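Local atomic coordinates of putative NAD-dependent epimerase/dehydratase (Bacillus halodurans, PDB entry 3E8X), a protein that is of unknown function but binds NADP and probably acts as an NAD(P)-dependent epimerase or dehydratase related to the short-chain dehydrogenases. Residues Ser39-Lys44 with Glu206-Gln211; Glu157-Arg160 with Thr166-Arg169; Ala201-Glu206 with Phe218-Gly223. One frame throughout, in Å; residues are numbered along the deposited sequence.

Interaction 1 (Ser39-Lys44 with Glu206-Gln211)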
loop_
_atom_site.group_PDB
_atom_site.type_symbol
_atom_site.label_atom_id
_atom_site.label_comp_id
_atom_site.label_asym_id
_atom_site.label_seq_id
_atom_site.Cartn_x
_atom_site.Cartn_y
_atom_site.Cartn_z
ATOM N N SER A 39 0.748 14.084 27.208
ATOM C CA SER A 39 0.642 14.106 28.648
ATOM C C SER A 39 0.987 12.763 29.300
ATOM O O SER A 39 1.681 12.707 30.287
ATOM C CB SER A 39 -0.776 14.553 29.041
ATOM O OG SER A 39 -0.923 14.560 30.444
ATOM N N GLU A 40 0.518 11.675 28.715
ATOM C CA GLU A 40 0.817 10.360 29.270
ATOM C C GLU A 40 2.309 10.068 29.253
ATOM O O GLU A 40 2.828 9.560 30.228
ATOM C CB GLU A 40 0.033 9.303 28.543
ATOM C CG GLU A 40 -1.490 9.465 28.690
ATOM C CD GLU A 40 -1.995 9.336 30.123
ATOM O OE1 GLU A 40 -1.305 8.788 31.021
ATOM O OE2 GLU A 40 -3.137 9.771 30.342
ATOM N N LEU A 41 3.002 10.442 28.173
ATOM C CA LEU A 41 4.429 10.213 28.037
ATOM C C LEU A 41 5.209 11.075 29.039
ATOM O O LEU A 41 6.127 10.611 29.716
ATOM C CB LEU A 41 4.873 10.488 26.583
ATOM C CG LEU A 41 4.466 9.529 25.462
ATOM C CD1 LEU A 41 4.818 10.181 24.126
ATOM C CD2 LEU A 41 5.105 8.144 25.611
ATOM N N LYS A 42 4.824 12.332 29.147
ATOM C CA LYS A 42 5.442 13.230 30.087
ATOM C C LYS A 42 5.363 12.667 31.517
ATOM O O LYS A 42 6.350 12.655 32.277
ATOM C CB LYS A 42 4.738 14.585 30.018
ATOM C CG LYS A 42 5.084 15.454 31.162
ATOM C CD LYS A 42 4.564 16.847 31.029
ATOM C CE LYS A 42 5.122 17.683 32.164
ATOM N NZ LYS A 42 4.767 19.088 32.008
ATOM N N ASN A 43 4.189 12.170 31.880
ATOM C CA ASN A 43 4.016 11.769 33.260
ATOM C C ASN A 43 4.619 10.381 33.542
ATOM O O ASN A 43 4.746 9.987 34.687
ATOM C CB ASN A 43 2.564 11.979 33.725
ATOM C CG ASN A 43 2.208 13.482 33.853
ATOM O OD1 ASN A 43 2.668 14.180 34.755
ATOM N ND2 ASN A 43 1.416 13.976 32.910
ATOM N N LYS A 44 5.068 9.699 32.490
ATOM C CA LYS A 44 5.878 8.487 32.602
ATOM C C LYS A 44 7.387 8.809 32.652
ATOM O O LYS A 44 8.204 7.907 32.772
ATOM C CB LYS A 44 5.615 7.593 31.391
ATOM C CG LYS A 44 4.354 6.802 31.452
ATOM C CD LYS A 44 4.461 5.788 32.495
ATOM C CE LYS A 44 3.385 4.763 32.411
ATOM N NZ LYS A 44 3.731 3.719 33.449
ATOM N N GLU A 206 2.276 3.320 28.297
ATOM C CA GLU A 206 2.628 2.269 29.241
ATOM C C GLU A 206 3.698 1.349 28.647
ATOM O O GLU A 206 4.576 0.869 29.371
ATOM C CB GLU A 206 1.385 1.451 29.632
ATOM C CG GLU A 206 1.610 0.462 30.763
ATOM C CD GLU A 206 1.906 1.118 32.115
ATOM O OE1 GLU A 206 1.650 2.328 32.306
ATOM O OE2 GLU A 206 2.350 0.395 33.007
ATOM N N LEU A 207 3.624 1.117 27.332
ATOM C CA LEU A 207 4.462 0.079 26.701
ATOM C C LEU A 207 5.688 0.594 25.922
ATOM O O LEU A 207 6.535 -0.184 25.538
ATOM C CB LEU A 207 3.572 -0.877 25.855
ATOM C CG LEU A 207 2.719 -0.411 24.651
ATOM C CD1 LEU A 207 3.599 0.035 23.509
ATOM C CD2 LEU A 207 1.862 -1.603 24.226
ATOM N N VAL A 208 5.849 1.905 25.803
ATOM C CA VAL A 208 6.899 2.440 24.979
ATOM C C VAL A 208 8.313 1.978 25.414
ATOM O O VAL A 208 9.184 1.697 24.567
ATOM C CB VAL A 208 6.751 3.985 24.770
ATOM C CG1 VAL A 208 7.092 4.716 26.057
ATOM C CG2 VAL A 208 7.627 4.449 23.588
ATOM N N ASP A 209 8.535 1.832 26.709
ATOM C CA ASP A 209 9.824 1.424 27.193
ATOM C C ASP A 209 9.827 -0.011 27.664
ATOM O O ASP A 209 10.764 -0.399 28.327
ATOM C CB ASP A 209 10.318 2.320 28.335
ATOM C CG ASP A 209 9.347 2.389 29.504
ATOM O OD1 ASP A 209 8.266 1.753 29.488
ATOM O OD2 ASP A 209 9.658 3.150 30.408
ATOM N N GLN A 210 8.806 -0.786 27.312
ATOM C CA GLN A 210 8.740 -2.193 27.712
ATOM C C GLN A 210 9.271 -3.130 26.626
ATOM O O GLN A 210 8.610 -3.381 25.626
ATOM C CB GLN A 210 7.316 -2.546 28.134
ATOM C CG GLN A 210 6.810 -1.640 29.249
ATOM C CD GLN A 210 7.583 -1.778 30.558
ATOM O OE1 GLN A 210 8.169 -0.811 31.087
ATOM N NE2 GLN A 210 7.601 -2.970 31.078
ATOM N N GLN A 211 10.471 -3.655 26.878
ATOM C CA GLN A 211 11.207 -4.539 25.958
ATOM C C GLN A 211 10.385 -5.807 25.639
ATOM O O GLN A 211 10.414 -6.304 24.535
ATOM C CB GLN A 211 12.614 -4.849 26.548
ATOM C CG GLN A 211 13.461 -5.935 25.847
ATOM C CD GLN A 211 14.905 -6.109 26.433
ATOM O OE1 GLN A 211 15.126 -6.769 27.467
ATOM N NE2 GLN A 211 15.884 -5.516 25.744
HETATM O O HOH W 1 5.575 1.403 31.701
#

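Interaction 2 (Glu157-Arg160 with Thr166-Arg169)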
loop_
_atom_site.group_PDB
_atom_site.type_symbol
_atom_site.label_atom_id
_atom_site.label_comp_id
_atom_site.label_asym_id
_atom_site.label_seq_id
_atom_site.Cartn_x
_atom_site.Cartn_y
_atom_site.Cartn_z
ATOM N N GLU A 157 4.539 -3.460 6.409
ATOM C CA GLU A 157 5.825 -2.813 6.206
ATOM C C GLU A 157 6.662 -2.776 7.515
ATOM O O GLU A 157 7.849 -3.075 7.530
ATOM C CB GLU A 157 5.606 -1.399 5.648
ATOM C CG GLU A 157 6.896 -0.684 5.283
ATOM C CD GLU A 157 7.430 -1.029 3.884
ATOM O OE1 GLU A 157 6.790 -1.768 3.073
ATOM O OE2 GLU A 157 8.492 -0.458 3.572
ATOM N N LEU A 158 6.024 -2.408 8.618
ATOM C CA LEU A 158 6.656 -2.419 9.945
ATOM C C LEU A 158 7.094 -3.811 10.365
ATOM O O LEU A 158 8.216 -3.991 10.856
ATOM C CB LEU A 158 5.709 -1.823 11.002
ATOM C CG LEU A 158 6.283 -1.521 12.400
ATOM C CD1 LEU A 158 7.593 -0.742 12.308
ATOM C CD2 LEU A 158 5.193 -0.794 13.312
ATOM N N LYS A 159 6.223 -4.786 10.142
ATOM C CA LYS A 159 6.532 -6.167 10.469
ATOM C C LYS A 159 7.707 -6.730 9.662
ATOM O O LYS A 159 8.379 -7.611 10.154
ATOM C CB LYS A 159 5.306 -7.099 10.300
ATOM C CG LYS A 159 4.181 -6.907 11.266
ATOM C CD LYS A 159 2.976 -7.825 10.894
ATOM C CE LYS A 159 1.844 -7.760 11.901
ATOM N NZ LYS A 159 0.851 -8.910 11.771
ATOM N N ARG A 160 7.912 -6.270 8.422
ATOM C CA ARG A 160 9.058 -6.637 7.602
ATOM C C ARG A 160 10.321 -5.848 7.942
ATOM O O ARG A 160 11.390 -6.179 7.494
ATOM C CB ARG A 160 8.753 -6.420 6.111
ATOM C CG ARG A 160 7.752 -7.380 5.482
ATOM C CD ARG A 160 7.690 -7.225 3.961
ATOM N NE ARG A 160 7.202 -5.884 3.595
ATOM C CZ ARG A 160 5.934 -5.588 3.336
ATOM N NH1 ARG A 160 4.980 -6.518 3.349
ATOM N NH2 ARG A 160 5.620 -4.335 3.058
ATOM N N THR A 166 6.039 -2.289 18.172
ATOM C CA THR A 166 4.777 -2.792 18.758
ATOM C C THR A 166 3.678 -2.121 17.950
ATOM O O THR A 166 3.732 -0.904 17.712
ATOM C CB THR A 166 4.616 -2.404 20.259
ATOM O OG1 THR A 166 5.738 -2.877 21.006
ATOM C CG2 THR A 166 3.318 -3.017 20.817
ATOM N N ILE A 167 2.714 -2.932 17.532
ATOM C CA ILE A 167 1.500 -2.503 16.810
ATOM C C ILE A 167 0.254 -2.681 17.711
ATOM O O ILE A 167 -0.092 -3.796 18.178
ATOM C CB ILE A 167 1.247 -3.270 15.464
ATOM C CG1 ILE A 167 2.447 -3.135 14.481
ATOM C CG2 ILE A 167 -0.022 -2.781 14.781
ATOM C CD1 ILE A 167 2.529 -4.252 13.402
ATOM N N VAL A 168 -0.349 -1.522 17.975
ATOM C CA VAL A 168 -1.569 -1.366 18.796
ATOM C C VAL A 168 -2.730 -1.135 17.844
ATOM O O VAL A 168 -2.752 -0.151 17.127
ATOM C CB VAL A 168 -1.413 -0.173 19.778
ATOM C CG1 VAL A 168 -2.570 -0.129 20.810
ATOM C CG2 VAL A 168 -0.042 -0.279 20.476
ATOM N N ARG A 169 -3.691 -2.057 17.865
ATOM C CA ARG A 169 -4.888 -1.974 17.031
ATOM C C ARG A 169 -6.116 -1.666 17.889
ATOM O O ARG A 169 -6.806 -2.588 18.332
ATOM C CB ARG A 169 -5.068 -3.299 16.256
ATOM C CG ARG A 169 -3.991 -3.491 15.211
ATOM C CD ARG A 169 -3.948 -4.877 14.613
ATOM N NE ARG A 169 -3.132 -4.845 13.406
ATOM C CZ ARG A 169 -2.892 -5.885 12.620
ATOM N NH1 ARG A 169 -3.372 -7.082 12.894
ATOM N NH2 ARG A 169 -2.198 -5.703 11.512
HETATM O O HOH W 2 -0.757 -7.383 9.494
#

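Interaction 3 (Ala201-Glu206 with Phe218-Gly223)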
loop_
_atom_site.group_PDB
_atom_site.type_symbol
_atom_site.label_atom_id
_atom_site.label_comp_id
_atom_site.label_asym_id
_atom_site.label_seq_id
_atom_site.Cartn_x
_atom_site.Cartn_y
_atom_site.Cartn_z
ATOM N N ALA A 201 -4.115 6.235 24.472
ATOM C CA ALA A 201 -2.914 6.982 24.774
ATOM C C ALA A 201 -2.176 6.346 25.980
ATOM O O ALA A 201 -0.951 6.252 25.977
ATOM C CB ALA A 201 -3.214 8.484 24.991
ATOM N N LYS A 202 -2.940 5.976 27.012
ATOM C CA LYS A 202 -2.423 5.332 28.215
ATOM C C LYS A 202 -1.729 4.002 27.903
ATOM O O LYS A 202 -0.666 3.706 28.439
ATOM C CB LYS A 202 -3.559 5.113 29.234
ATOM C CG LYS A 202 -3.876 6.306 30.079
ATOM C CD LYS A 202 -5.090 6.054 30.974
ATOM C CE LYS A 202 -5.720 7.337 31.505
ATOM N NZ LYS A 202 -4.758 8.157 32.273
ATOM N N VAL A 203 -2.344 3.194 27.057
ATOM C CA VAL A 203 -1.757 1.957 26.603
ATOM C C VAL A 203 -0.400 2.173 25.902
ATOM O O VAL A 203 0.574 1.536 26.236
ATOM C CB VAL A 203 -2.707 1.185 25.663
ATOM C CG1 VAL A 203 -1.982 -0.027 25.049
ATOM C CG2 VAL A 203 -3.979 0.748 26.421
ATOM N N ILE A 204 -0.342 3.119 24.979
ATOM C CA ILE A 204 0.884 3.398 24.239
ATOM C C ILE A 204 1.979 3.824 25.180
ATOM O O ILE A 204 3.072 3.297 25.118
ATOM C CB ILE A 204 0.677 4.504 23.151
ATOM C CG1 ILE A 204 -0.305 3.995 22.088
ATOM C CG2 ILE A 204 2.053 4.983 22.533
ATOM C CD1 ILE A 204 -0.976 5.078 21.188
ATOM N N ALA A 205 1.701 4.836 26.004
ATOM C CA ALA A 205 2.675 5.353 26.986
ATOM C C ALA A 205 3.160 4.241 27.951
ATOM O O ALA A 205 4.327 4.186 28.335
ATOM C CB ALA A 205 2.084 6.547 27.763
ATOM N N GLU A 206 2.276 3.320 28.297
ATOM C CA GLU A 206 2.628 2.269 29.241
ATOM C C GLU A 206 3.698 1.349 28.647
ATOM O O GLU A 206 4.576 0.869 29.371
ATOM C CB GLU A 206 1.385 1.451 29.632
ATOM C CG GLU A 206 1.610 0.462 30.763
ATOM C CD GLU A 206 1.906 1.118 32.115
ATOM O OE1 GLU A 206 1.650 2.328 32.306
ATOM O OE2 GLU A 206 2.350 0.395 33.007
ATOM N N PHE A 218 -1.296 -6.403 18.784
ATOM C CA PHE A 218 -2.514 -6.753 19.532
ATOM C C PHE A 218 -3.626 -5.764 19.301
ATOM O O PHE A 218 -3.397 -4.569 19.060
ATOM C CB PHE A 218 -2.212 -6.935 21.077
ATOM C CG PHE A 218 -1.812 -5.661 21.766
ATOM C CD1 PHE A 218 -2.758 -4.878 22.401
ATOM C CD2 PHE A 218 -0.507 -5.198 21.682
ATOM C CE1 PHE A 218 -2.394 -3.661 22.999
ATOM C CE2 PHE A 218 -0.143 -3.993 22.254
ATOM C CZ PHE A 218 -1.077 -3.235 22.923
ATOM N N GLU A 219 -4.842 -6.271 19.467
ATOM C CA GLU A 219 -6.064 -5.447 19.462
ATOM C C GLU A 219 -6.453 -5.060 20.908
ATOM O O GLU A 219 -6.188 -5.803 21.843
ATOM C CB GLU A 219 -7.195 -6.175 18.730
ATOM C CG GLU A 219 -6.834 -6.482 17.265
ATOM C CD GLU A 219 -7.830 -7.403 16.547
ATOM O OE1 GLU A 219 -8.944 -7.654 17.092
ATOM O OE2 GLU A 219 -7.469 -7.879 15.440
ATOM N N VAL A 220 -7.020 -3.864 21.073
ATOM C CA VAL A 220 -7.331 -3.331 22.406
ATOM C C VAL A 220 -8.693 -2.641 22.436
ATOM O O VAL A 220 -8.981 -1.794 21.579
ATOM C CB VAL A 220 -6.153 -2.462 22.989
ATOM C CG1 VAL A 220 -5.826 -1.212 22.140
ATOM C CG2 VAL A 220 -6.407 -2.175 24.499
ATOM N N LEU A 221 -9.545 -3.083 23.392
ATOM C CA LEU A 221 -10.855 -2.507 23.674
ATOM C C LEU A 221 -10.900 -2.027 25.120
ATOM O O LEU A 221 -10.029 -2.377 25.922
ATOM C CB LEU A 221 -11.962 -3.558 23.427
ATOM C CG LEU A 221 -11.998 -4.195 22.009
ATOM C CD1 LEU A 221 -13.044 -5.300 21.886
ATOM C CD2 LEU A 221 -12.174 -3.125 20.918
ATOM N N ASN A 222 -11.892 -1.203 25.488
ATOM C CA ASN A 222 -12.136 -0.998 26.931
ATOM C C ASN A 222 -12.682 -2.304 27.463
ATOM O O ASN A 222 -13.338 -3.052 26.757
ATOM C CB ASN A 222 -13.091 0.178 27.269
ATOM C CG ASN A 222 -12.383 1.558 27.307
ATOM O OD1 ASN A 222 -12.780 2.442 26.573
ATOM N ND2 ASN A 222 -11.368 1.746 28.185
ATOM N N GLY A 223 -12.401 -2.560 28.727
ATOM C CA GLY A 223 -12.736 -3.826 29.390
ATOM C C GLY A 223 -12.529 -3.684 30.895
ATOM O O GLY A 223 -12.776 -2.602 31.464
#

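Interaction 1 (Ser39-Lys44 with Glu206-Gln211)
K44 and E206 meet across this contact in a salt bridge. NZ of K44 lies 2.8 Å from OE1 of E206. The ammonium group comes from above the carboxylate, about 46° out of its plane. OE2 of E206 stands farther off, 3.6 Å from NZ of K44, so one oxygen takes most of the grip. The last methylene of the lysine arrives with its nitrogen: CE of K44 approaches OE1 of E206 to 3.0 Å, which is tight.

The two side chains pass each other at a slant. The side chain of E206 sets out away from 39-44, with CG anti to the backbone N. A bend at chi2 (67°) then brings the carboxylate round to the lysine. The chain of K44 is also bent at chi2. A water adds a second, looser link. It donates to the carbonyl O of E206 at 2.6 Å and accepts a weak bond from NZ of K44. With an alanine in place of E206, the ammonium group of K44 would probably lose its charged mate and be free to swing about.

The apolar half is smaller and buried. L41 and V208 cross at about a right angle, and CD2 of L41 touches CG1 of V208 at 4.0 Å. V208 lies within a type I turn from L207 to Q210.

Helix 32-43 and helix 197-207 are thus neighbours on one face of the Rossmann-type sheet. L41 also packs on V24 and V26 of strand 23-27. E40 forms a salt bridge with K202 farther back along helix 197-207. Helix 227-232 packs against E206 through I227, A228 and V231.

Interaction 2 (Glu157-Arg160 with Thr166-Arg169)
I167 is met by two side chains of helix 145-160, L158 and K159. This is the close-packed part of the contact. CD2 of L158 rests 3.8 Å from CG1 of I167. The two side chains point in opposite directions and slide past one another, so each reaches in toward the other's backbone. With CG anti to the backbone N (chi1 -169°), L158 reaches toward the strand. It also packs on F126 and M128 of strand 125-129.

K159 supplies its hydrocarbon chain. That chain is extended beyond CG and crosses the isoleucine at about a right angle. CD1 of I167 touches CG of K159 at 3.8 Å and CE of K159 at 3.9 Å. The methyl group therefore lies against the length of the lysine and not against its charged tip.

The polar side is looser. NZ of K159 stands 4.4 Å from NH2 of R169, and these are like charges. A water joins them by accepting from both, at 3.2 Å from NZ of K159 and 3.0 Å from NH2 of R169. It sits at the edge of the guanidinium, in its plane. NH2 of R169 also forms a salt bridge with D155, one turn before K159 on helix 145-160.

The contact closes the beta-alpha-beta unit of strand 125-129, helix 145-160 and strand 164-174, part of the Rossmann-type fold. In short-chain dehydrogenase relatives this helix usually carries the Tyr-x-x-x-Lys motif. Its end also reaches the second subunit, where E157 packs on R160 of that subunit.

The buried side has no hydrogen bond across it and depends on apolar packing. On the polar side, the two positive groups are probably made tolerable by the shared water and by the negative charge of D155 beside R169.

Interaction 3 (Ala201-Glu206 with Phe218-Gly223)
V203 packs against F218 and V220 through its two methyl groups, one for each partner. The first touch is methyl to ring. CG1 of V203 meets the edge of the F218 ring, in the ring plane. It lies 4.0 Å from CZ and 4.2 Å from CE1 of F218, so the far corner of the ring does the touching. The side chains of V203 and F218 run in opposite directions past each other. With CG of F218 set between its backbone N and carbonyl carbon (chi1 67°), the ring reaches from its strand toward the helix.

The second touch is methyl to methyl. CG2 of V203 lies 4.3 Å from CG2 of V220, a lighter contact. Both valines point toward the opposing segment.

This is helix-on-sheet packing in a Rossmann-type fold. Helix 197-207 lies over strand 216-223, which pairs in parallel with strand 164-174. V168 of that strand packs under both F218 and V220, so the apolar layer continues across the sheet.

No hydrogen bond joins the two segments. Just before 201-206, D199 of the same helix takes a hydrogen bond through OD2 from ND2 of N222, and OD1 of N222 accepts from the backbone N of T196. OE1 of E219 accepts a hydrogen bond from the backbone N of F188.

Overall arrangement
Helix 197-207 ties interactions 1 and 3 together. They share E206, and their centres are 12 Å apart. Along the chain their segments alternate. Interaction 2 is nested inside the loop closed by interaction 1 and is complete before interaction 3 begins. Its centre is 18 Å from that of interaction 1 and 15 Å from that of interaction 3. It lies on the other face of the sheet, under helix 145-160. Strands 164-174 and 216-223 are parallel neighbours and join interactions 2 and 3. Interactions 2 and 3 set helices on opposite faces of the Rossmann-type sheet, and interaction 1 joins two helices on one of them; this sheet is the scaffold that binds NADP.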